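Local coordinates for protein phosphodiesterase (PDB 7D7P) that is a phosphodiesterase of the HD superfamily with an all-helical fold that binds a zinc ion, at residues 308-313 against 348-352. Residue numbers count along the deposited sequence, not the author numbering.
Sequences LAKGEI and WKAIA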
loop_
_atom_site.group_PDB
_atom_site.type_symbol
_atom_site.label_atom_id
_atom_site.label_comp_id
_atom_site.label_asym_id
_atom_site.label_seq_id
_atom_site.Cartn_x
_atom_site.Cartn_y
_atom_site.Cartn_z
ATOM N N LEU A 308 -10.655 -13.899 -1.893
ATOM C CA LEU A 308 -9.288 -14.345 -1.645
ATOM C C LEU A 308 -8.280 -13.299 -2.105
ATOM O O LEU A 308 -7.363 -12.933 -1.359
ATOM C CB LEU A 308 -9.041 -15.680 -2.348
ATOM C CG LEU A 308 -7.689 -16.343 -2.087
ATOM C CD1 LEU A 308 -7.553 -16.712 -0.616
ATOM C CD2 LEU A 308 -7.521 -17.569 -2.970
ATOM N N ALA A 309 -8.443 -12.797 -3.332
ATOM C CA ALA A 309 -7.511 -11.808 -3.864
ATOM C C ALA A 309 -7.545 -10.519 -3.054
ATOM O O ALA A 309 -6.495 -9.942 -2.749
ATOM C CB ALA A 309 -7.827 -11.528 -5.333
ATOM N N LYS A 310 -8.743 -10.054 -2.694
ATOM C CA LYS A 310 -8.855 -8.824 -1.916
ATOM C C LYS A 310 -8.205 -8.974 -0.545
ATOM O O LYS A 310 -7.560 -8.043 -0.050
ATOM C CB LYS A 310 -10.325 -8.426 -1.776
ATOM N N GLY A 311 -8.362 -10.142 0.082
ATOM C CA GLY A 311 -7.737 -10.360 1.376
ATOM C C GLY A 311 -6.223 -10.439 1.290
ATOM O O GLY A 311 -5.516 -9.967 2.184
ATOM N N GLU A 312 -5.705 -11.033 0.212
ATOM C CA GLU A 312 -4.258 -11.146 0.052
ATOM C C GLU A 312 -3.620 -9.787 -0.208
ATOM O O GLU A 312 -2.526 -9.503 0.295
ATOM C CB GLU A 312 -3.929 -12.115 -1.083
ATOM C CG GLU A 312 -4.008 -13.579 -0.695
ATOM C CD GLU A 312 -2.975 -13.959 0.346
ATOM O OE1 GLU A 312 -3.374 -14.356 1.459
ATOM O OE2 GLU A 312 -1.764 -13.856 0.052
ATOM N N ILE A 313 -4.284 -8.938 -0.996
ATOM C CA ILE A 313 -3.748 -7.608 -1.279
ATOM C C ILE A 313 -3.617 -6.804 0.008
ATOM O O ILE A 313 -2.594 -6.156 0.255
ATOM C CB ILE A 313 -4.630 -6.882 -2.310
ATOM C CG1 ILE A 313 -4.575 -7.596 -3.660
ATOM C CG2 ILE A 313 -4.197 -5.431 -2.455
ATOM C CD1 ILE A 313 -5.705 -7.222 -4.589
ATOM N N TRP A 348 -2.185 -10.837 -7.545
ATOM C CA TRP A 348 -3.470 -10.740 -6.858
ATOM C C TRP A 348 -4.256 -9.520 -7.327
ATOM O O TRP A 348 -5.486 -9.573 -7.448
ATOM C CB TRP A 348 -3.258 -10.688 -5.345
ATOM C CG TRP A 348 -2.811 -11.992 -4.733
ATOM C CD1 TRP A 348 -1.622 -12.240 -4.110
ATOM C CD2 TRP A 348 -3.554 -13.218 -4.682
ATOM N NE1 TRP A 348 -1.577 -13.544 -3.675
ATOM C CE2 TRP A 348 -2.750 -14.164 -4.012
ATOM C CE3 TRP A 348 -4.817 -13.607 -5.136
ATOM C CZ2 TRP A 348 -3.169 -15.476 -3.788
ATOM C CZ3 TRP A 348 -5.233 -14.909 -4.909
ATOM C CH2 TRP A 348 -4.410 -15.827 -4.242
ATOM N N LYS A 349 -3.561 -8.411 -7.600
ATOM C CA LYS A 349 -4.239 -7.210 -8.076
ATOM C C LYS A 349 -4.806 -7.398 -9.477
ATOM O O LYS A 349 -5.844 -6.813 -9.806
ATOM C CB LYS A 349 -3.280 -6.018 -8.041
ATOM C CG LYS A 349 -2.940 -5.545 -6.635
ATOM C CD LYS A 349 -1.953 -4.390 -6.655
ATOM C CE LYS A 349 -2.551 -3.160 -7.318
ATOM N NZ LYS A 349 -1.598 -2.018 -7.318
ATOM N N ALA A 350 -4.147 -8.204 -10.314
ATOM C CA ALA A 350 -4.705 -8.512 -11.626
ATOM C C ALA A 350 -5.988 -9.325 -11.502
ATOM O O ALA A 350 -6.941 -9.115 -12.263
ATOM C CB ALA A 350 -3.676 -9.258 -12.474
ATOM N N ILE A 351 -6.033 -10.255 -10.544
ATOM C CA ILE A 351 -7.241 -11.044 -10.326
ATOM C C ILE A 351 -8.364 -10.166 -9.789
ATOM O O ILE A 351 -9.517 -10.270 -10.229
ATOM C CB ILE A 351 -6.945 -12.222 -9.380
ATOM C CG1 ILE A 351 -5.906 -13.154 -10.004
ATOM C CG2 ILE A 351 -8.226 -12.978 -9.039
ATOM C CD1 ILE A 351 -5.409 -14.228 -9.064
ATOM N N ALA A 352 -8.051 -9.292 -8.829
ATOM C CA ALA A 352 -9.072 -8.417 -8.262
ATOM C C ALA A 352 -9.596 -7.431 -9.299
ATOM O O ALA A 352 -10.792 -7.110 -9.311
ATOM C CB ALA A 352 -8.513 -7.675 -7.049
#
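Helices 305-330 and 336-359 of the all-helical phosphodiesterase fold pack roughly antiparallel. Their short segments approach to 8.6 Å between axes, with 140° between chain directions. Trp-348 is a knob in a hole made by Leu-308, Ala-309, Glu-312 and Ile-313. Leu-308 reaches the indole end, with CD2 3.8 Å from CH2 of Trp-348. The CA atoms of Ala-309 and Trp-348 are the nearest across the segments, 5.1 Å apart. The Ala-309 CA lies 3.5 Å from CE3 of Trp-348, and its CB 4.0 Å from CG2 of Ile-351. The small side chain lets the ring come this near. Glu-312 lays its aliphatic part over one indole face. Its CB sits 3.6 Å from the centroid of the five-membered ring of Trp-348, a CH-pi contact almost along the ring normal. Ile-313 turns its end to the other helix, where CD1 touches CB of Ala-352 and CG of Lys-349, each at 3.8 Å. Helix 268-291 adds a third wall: Asn-271 takes a hydrogen bond from Trp-348 NE1, and Phe-268 meets the indole edge-to-face. No hydrogen bond joins the segments, so their direct contact rests on apolar fit and the CH-pi contact, while the third helix satisfies the indole NE1.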